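Local coordinates for protein lipoxygenase (Cyanothece sp., PDB 5EK8) that probably adds both atoms of molecular oxygen to polyunsaturated fatty acids, acting as a 9R-lipoxygenase with a non-heme iron, at residues A[273-278]-A[344-349]; A[292-297]-A[508-513]. All coordinates share one frame; numbering follows the deposited sequence.

Contact 1 (A[273-278]-A[344-349]); sequences FKMSFI and RIFRTA
Phe277 and Phe346 form the tight part of this contact. The ring edge of Phe277 meets the end of the Phe346 ring, with Phe277 CE2 3.8 Å from Phe346 CZ. The two side chains cross at about a right angle. The rings meet obliquely, their planes inclined at 49° and their centroids 5.6 Å apart. Phe346 reaches the strand because its CG lies anti to the backbone N (chi1 -178°), which carries the ring off the helix toward residues 275 and 277. Ala349, the next residue but two, meets the same edge of the Phe277 ring. Its CB is 4.2 Å from Phe277 CD2, the atom next to CE2, and its carbonyl carbon lies over one ring face.

These residues join strand 272-277 to helix 337-377, as an alpha helix laid across one face of an antiparallel sheet. The short axes pass 9.9 Å apart at 66°. Further along, the same helix supplies two of the iron ligands, His359 and His364. No hydrogen bond crosses between the segments, and the packing is apolar.

Met275 makes the looser part. Its CB is 4.3 Å from Phe346 CZ, but the rest of the side chain leads away from the helix and meets Cys261. Its backbone O lies at the edge of the Phe346 ring. Phe250 also meets that ring.

Within the helix, Ile345 O accepts two bonds, from Ala349 N and from Thr348 OG1. The more open side of the helix carries Arg347, which points away from the strand. That arginine is partly exposed, and its NE is hydrogen-bonded to Tyr586 O.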
loop_
_atom_site.group_PDB
_atom_site.type_symbol
_atom_site.label_atom_id
_atom_site.label_comp_id
_atom_site.label_asym_id
_atom_site.label_seq_id
_atom_site.Cartn_x
_atom_site.Cartn_y
_atom_site.Cartn_z
ATOM N N PHE A 273 17.313 -18.213 -19.364
ATOM C CA PHE A 273 16.544 -17.582 -18.300
ATOM C C PHE A 273 15.255 -18.352 -18.083
ATOM O O PHE A 273 14.856 -19.151 -18.928
ATOM C CB PHE A 273 16.228 -16.120 -18.632
ATOM C CG PHE A 273 17.410 -15.197 -18.534
ATOM C CD1 PHE A 273 17.585 -14.395 -17.420
ATOM C CD2 PHE A 273 18.339 -15.122 -19.558
ATOM C CE1 PHE A 273 18.665 -13.538 -17.328
ATOM C CE2 PHE A 273 19.425 -14.269 -19.470
ATOM C CZ PHE A 273 19.587 -13.476 -18.354
ATOM N N LYS A 274 14.608 -18.110 -16.950
ATOM C CA LYS A 274 13.322 -18.727 -16.667
ATOM C C LYS A 274 12.591 -18.021 -15.538
ATOM O O LYS A 274 13.189 -17.269 -14.765
ATOM C CB LYS A 274 13.489 -20.205 -16.316
ATOM C CG LYS A 274 14.112 -20.449 -14.955
ATOM C CD LYS A 274 14.076 -21.921 -14.584
ATOM C CE LYS A 274 12.658 -22.426 -14.438
ATOM N NZ LYS A 274 12.637 -23.801 -13.851
ATOM N N MET A 275 11.285 -18.258 -15.468
ATOM C CA MET A 275 10.466 -17.774 -14.367
ATOM C C MET A 275 9.502 -18.873 -13.922
ATOM O O MET A 275 8.850 -19.522 -14.745
ATOM C CB MET A 275 9.706 -16.509 -14.764
ATOM C CG MET A 275 8.927 -15.854 -13.621
ATOM S SD MET A 275 9.904 -14.793 -12.531
ATOM C CE MET A 275 10.594 -15.972 -11.368
ATOM N N SER A 276 9.435 -19.086 -12.613
ATOM C CA SER A 276 8.691 -20.203 -12.059
ATOM C C SER A 276 7.540 -19.737 -11.189
ATOM O O SER A 276 7.712 -18.897 -10.303
ATOM C CB SER A 276 9.613 -21.108 -11.236
ATOM O OG SER A 276 10.736 -21.536 -11.986
ATOM N N PHE A 277 6.369 -20.300 -11.442
ATOM C CA PHE A 277 5.253 -20.151 -10.530
ATOM C C PHE A 277 4.755 -21.532 -10.124
ATOM O O PHE A 277 4.155 -22.250 -10.928
ATOM C CB PHE A 277 4.138 -19.321 -11.164
ATOM C CG PHE A 277 4.534 -17.898 -11.442
ATOM C CD1 PHE A 277 4.885 -17.048 -10.403
ATOM C CD2 PHE A 277 4.554 -17.408 -12.741
ATOM C CE1 PHE A 277 5.254 -15.744 -10.651
ATOM C CE2 PHE A 277 4.922 -16.103 -12.998
ATOM C CZ PHE A 277 5.269 -15.267 -11.952
ATOM N N ILE A 278 5.034 -21.896 -8.875
ATOM C CA ILE A 278 4.643 -23.192 -8.325
ATOM C C ILE A 278 3.753 -23.007 -7.099
ATOM O O ILE A 278 4.092 -22.266 -6.177
ATOM C CB ILE A 278 5.873 -24.048 -7.948
ATOM C CG1 ILE A 278 6.540 -24.612 -9.204
ATOM C CG2 ILE A 278 5.468 -25.184 -7.034
ATOM C CD1 ILE A 278 7.663 -23.760 -9.734
ATOM N N ARG A 344 -1.183 -17.736 -22.334
ATOM C CA ARG A 344 -2.272 -17.152 -21.557
ATOM C C ARG A 344 -2.271 -17.669 -20.110
ATOM O O ARG A 344 -2.441 -16.891 -19.158
ATOM C CB ARG A 344 -3.618 -17.440 -22.219
ATOM C CG ARG A 344 -4.803 -16.813 -21.501
ATOM C CD ARG A 344 -6.087 -17.146 -22.220
ATOM N NE ARG A 344 -7.274 -16.774 -21.461
ATOM C CZ ARG A 344 -8.480 -17.285 -21.691
ATOM N NH1 ARG A 344 -8.640 -18.192 -22.647
ATOM N NH2 ARG A 344 -9.520 -16.898 -20.965
ATOM N N ILE A 345 -2.081 -18.980 -19.951
ATOM C CA ILE A 345 -2.026 -19.592 -18.622
ATOM C C ILE A 345 -0.914 -18.968 -17.771
ATOM O O ILE A 345 -1.138 -18.579 -16.611
ATOM C CB ILE A 345 -1.812 -21.115 -18.707
ATOM C CG1 ILE A 345 -3.069 -21.794 -19.252
ATOM C CG2 ILE A 345 -1.485 -21.679 -17.335
ATOM C CD1 ILE A 345 -3.004 -23.300 -19.249
ATOM N N PHE A 346 0.277 -18.860 -18.357
ATOM C CA PHE A 346 1.371 -18.158 -17.702
ATOM C C PHE A 346 0.946 -16.758 -17.296
ATOM O O PHE A 346 1.196 -16.338 -16.167
ATOM C CB PHE A 346 2.599 -18.070 -18.603
ATOM C CG PHE A 346 3.774 -17.401 -17.945
ATOM C CD1 PHE A 346 4.664 -18.138 -17.183
ATOM C CD2 PHE A 346 3.981 -16.039 -18.074
ATOM C CE1 PHE A 346 5.743 -17.528 -16.565
ATOM C CE2 PHE A 346 5.056 -15.425 -17.461
ATOM C CZ PHE A 346 5.940 -16.171 -16.709
ATOM N N ARG A 347 0.312 -16.039 -18.223
ATOM C CA ARG A 347 -0.138 -14.674 -17.950
ATOM C C ARG A 347 -1.033 -14.594 -16.717
ATOM O O ARG A 347 -0.919 -13.668 -15.914
ATOM C CB ARG A 347 -0.883 -14.097 -19.152
ATOM C CG ARG A 347 0.005 -13.424 -20.167
ATOM C CD ARG A 347 -0.819 -12.532 -21.074
ATOM N NE ARG A 347 -1.793 -13.276 -21.872
ATOM C CZ ARG A 347 -1.514 -13.857 -23.034
ATOM N NH1 ARG A 347 -0.287 -13.784 -23.536
ATOM N NH2 ARG A 347 -2.459 -14.514 -23.693
ATOM N N THR A 348 -1.923 -15.568 -16.575
ATOM C CA THR A 348 -2.865 -15.568 -15.462
ATOM C C THR A 348 -2.162 -15.887 -14.146
ATOM O O THR A 348 -2.446 -15.268 -13.109
ATOM C CB THR A 348 -4.000 -16.575 -15.684
ATOM O OG1 THR A 348 -3.442 -17.877 -15.903
ATOM C CG2 THR A 348 -4.836 -16.175 -16.889
ATOM N N ALA A 349 -1.248 -16.851 -14.180
ATOM C CA ALA A 349 -0.467 -17.146 -12.980
ATOM C C ALA A 349 0.327 -15.906 -12.566
ATOM O O ALA A 349 0.439 -15.587 -11.377
ATOM C CB ALA A 349 0.458 -18.332 -13.207
#

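Contact 2 (A[292-297]-A[508-513]); sequences NVEAYF and NTDSDY
Glu294 and Asp510 bring two carboxylates close together, and Tyr296 and Tyr513 touch beside them. The charged pair has Glu294 OE2 4.1 Å from Asp510 OD1. The two side chains run antiparallel alongside one another, and their carboxylate planes are nearly coplanar, 23° apart. Glu294 CG stands anti to the carbonyl carbon (chi1 -56°) and the chain runs extended beyond it, which takes the carboxylate to Asp510. Lys274 NZ makes salt bridges to both of these oxygens, and Arg328 pairs with Glu294 OE1, which probably offsets the like charges. Glu294 OE2 also accepts from Ser276 OG, and Asp510 OD1 pairs with Lys264 NZ as well.

The aromatic part is slight. Tyr513 OH lies 3.9 Å from Tyr296 CD1, in the plane of the Tyr296 ring and at its edge. Lys274 again links the two partners, through a hydrogen bond to Tyr296 OH and a cation-pi contact with Tyr513.

No hydrogen bond runs directly between the segments, but two side-chain bonds shape residues 508-513. Asn508 OD1 accepts from Asp510 N at 2.8 Å, closing an Asx turn, with the donor well above the carbonyl plane. Asn508 ND2 gives a bond to Tyr513 O at 2.6 Å, in the amide plane of Asn508, and joins it to the far end of the segment.

Residues 292-297 lie on strand 291-300, between strands 272-277 and 303-313. The loop leads into the outermost strand 513-515, two places past 272-277. Helix 337-377 packs against Val293 and Ala295, on the other face of this sheet.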
loop_
_atom_site.group_PDB
_atom_site.type_symbol
_atom_site.label_atom_id
_atom_site.label_comp_id
_atom_site.label_asym_id
_atom_site.label_seq_id
_atom_site.Cartn_x
_atom_site.Cartn_y
_atom_site.Cartn_z
ATOM N N ASN A 292 1.222 -25.050 -12.068
ATOM C CA ASN A 292 2.647 -24.835 -11.901
ATOM C C ASN A 292 3.238 -24.552 -13.273
ATOM O O ASN A 292 3.483 -25.473 -14.053
ATOM C CB ASN A 292 3.326 -26.045 -11.253
ATOM C CG ASN A 292 2.884 -26.271 -9.821
ATOM O OD1 ASN A 292 2.388 -25.364 -9.155
ATOM N ND2 ASN A 292 3.067 -27.488 -9.339
ATOM N N VAL A 293 3.436 -23.276 -13.582
ATOM C CA VAL A 293 3.915 -22.901 -14.907
ATOM C C VAL A 293 5.313 -22.314 -14.849
ATOM O O VAL A 293 5.631 -21.496 -13.983
ATOM C CB VAL A 293 2.971 -21.894 -15.601
ATOM C CG1 VAL A 293 1.674 -22.565 -15.961
ATOM C CG2 VAL A 293 2.713 -20.689 -14.720
ATOM N N GLU A 294 6.156 -22.751 -15.773
ATOM C CA GLU A 294 7.515 -22.245 -15.832
ATOM C C GLU A 294 7.833 -21.810 -17.252
ATOM O O GLU A 294 7.703 -22.590 -18.193
ATOM C CB GLU A 294 8.502 -23.306 -15.342
ATOM C CG GLU A 294 8.194 -23.801 -13.935
ATOM C CD GLU A 294 9.307 -24.642 -13.339
ATOM O OE1 GLU A 294 9.275 -25.883 -13.513
ATOM O OE2 GLU A 294 10.207 -24.059 -12.692
ATOM N N ALA A 295 8.231 -20.552 -17.410
ATOM C CA ALA A 295 8.537 -20.031 -18.737
ATOM C C ALA A 295 10.034 -19.884 -18.907
ATOM O O ALA A 295 10.703 -19.318 -18.061
ATOM C CB ALA A 295 7.843 -18.698 -18.974
ATOM N N TYR A 296 10.549 -20.402 -20.009
ATOM C CA TYR A 296 11.969 -20.357 -20.295
ATOM C C TYR A 296 12.222 -19.379 -21.430
ATOM O O TYR A 296 11.452 -19.312 -22.392
ATOM C CB TYR A 296 12.490 -21.748 -20.653
ATOM C CG TYR A 296 12.332 -22.763 -19.545
ATOM C CD1 TYR A 296 13.423 -23.153 -18.777
ATOM C CD2 TYR A 296 11.095 -23.328 -19.262
ATOM C CE1 TYR A 296 13.288 -24.081 -17.762
ATOM C CE2 TYR A 296 10.945 -24.252 -18.247
ATOM C CZ TYR A 296 12.046 -24.631 -17.499
ATOM O OH TYR A 296 11.898 -25.557 -16.484
ATOM N N PHE A 297 13.300 -18.614 -21.308
ATOM C CA PHE A 297 13.658 -17.619 -22.309
ATOM C C PHE A 297 15.132 -17.748 -22.650
ATOM O O PHE A 297 15.906 -18.276 -21.866
ATOM C CB PHE A 297 13.357 -16.204 -21.810
ATOM C CG PHE A 297 11.978 -16.042 -21.234
ATOM C CD1 PHE A 297 10.929 -15.598 -22.025
ATOM C CD2 PHE A 297 11.728 -16.336 -19.902
ATOM C CE1 PHE A 297 9.660 -15.446 -21.498
ATOM C CE2 PHE A 297 10.459 -16.189 -19.369
ATOM C CZ PHE A 297 9.423 -15.740 -20.170
ATOM N N ASN A 508 13.341 -20.383 -4.761
ATOM C CA ASN A 508 13.956 -21.118 -5.857
ATOM C C ASN A 508 14.357 -22.530 -5.435
ATOM O O ASN A 508 15.120 -22.719 -4.483
ATOM C CB ASN A 508 15.169 -20.358 -6.391
ATOM C CG ASN A 508 15.807 -21.042 -7.585
ATOM O OD1 ASN A 508 15.202 -21.905 -8.220
ATOM N ND2 ASN A 508 17.037 -20.653 -7.898
ATOM N N THR A 509 13.836 -23.518 -6.154
ATOM C CA THR A 509 14.104 -24.919 -5.858
ATOM C C THR A 509 15.098 -25.482 -6.866
ATOM O O THR A 509 15.607 -26.591 -6.708
ATOM C CB THR A 509 12.812 -25.761 -5.887
ATOM O OG1 THR A 509 11.773 -25.075 -5.177
ATOM C CG2 THR A 509 13.036 -27.127 -5.250
ATOM N N ASP A 510 15.375 -24.704 -7.906
ATOM C CA ASP A 510 16.260 -25.146 -8.973
ATOM C C ASP A 510 17.736 -25.069 -8.595
ATOM O O ASP A 510 18.195 -24.091 -8.006
ATOM C CB ASP A 510 16.006 -24.325 -10.235
ATOM C CG ASP A 510 14.655 -24.615 -10.854
ATOM O OD1 ASP A 510 14.070 -23.698 -11.473
ATOM O OD2 ASP A 510 14.181 -25.765 -10.716
ATOM N N SER A 511 18.473 -26.117 -8.945
ATOM C CA SER A 511 19.903 -26.180 -8.682
ATOM C C SER A 511 20.671 -25.484 -9.800
ATOM O O SER A 511 21.723 -24.880 -9.570
ATOM C CB SER A 511 20.357 -27.635 -8.550
ATOM O OG SER A 511 19.457 -28.381 -7.747
ATOM N N ASP A 512 20.118 -25.561 -11.008
ATOM C CA ASP A 512 20.753 -25.016 -12.203
ATOM C C ASP A 512 20.580 -23.501 -12.281
ATOM O O ASP A 512 21.445 -22.790 -12.792
ATOM C CB ASP A 512 20.175 -25.685 -13.458
ATOM C CG ASP A 512 21.083 -25.548 -14.678
ATOM O OD1 ASP A 512 21.941 -24.637 -14.702
ATOM O OD2 ASP A 512 20.935 -26.359 -15.619
ATOM N N TYR A 513 19.464 -23.007 -11.763
ATOM C CA TYR A 513 19.131 -21.597 -11.916
ATOM C C TYR A 513 19.255 -20.816 -10.617
ATOM O O TYR A 513 18.961 -21.330 -9.540
ATOM C CB TYR A 513 17.713 -21.447 -12.465
ATOM C CG TYR A 513 17.584 -21.721 -13.943
ATOM C CD1 TYR A 513 17.571 -20.675 -14.858
ATOM C CD2 TYR A 513 17.466 -23.019 -14.427
ATOM C CE1 TYR A 513 17.444 -20.904 -16.212
ATOM C CE2 TYR A 513 17.340 -23.261 -15.790
ATOM C CZ TYR A 513 17.329 -22.195 -16.676
ATOM O OH TYR A 513 17.208 -22.406 -18.031
#

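How the contacts relate
The centres of contacts 1 and 2 are about 10 Å apart, and both reach the same six-stranded antiparallel sheet. Strands 272-277 and 291-300 are neighbours in it and follow each other in the chain. The sequence order is 273-278, 292-297, 344-349, 508-513, so the segments alternate. Contact 1 lies on the sheet face beneath helix 337-377, and contact 2 lies on the polar face toward the loop before strand 513-515. They also touch directly: Lys274 and Ser276 of contact 1 bond to Glu294 of contact 2, and Phe346 packs on Ala295. Together they connect this sheet to the helix bearing iron ligands and to a loop far along the chain, away from the metal sites.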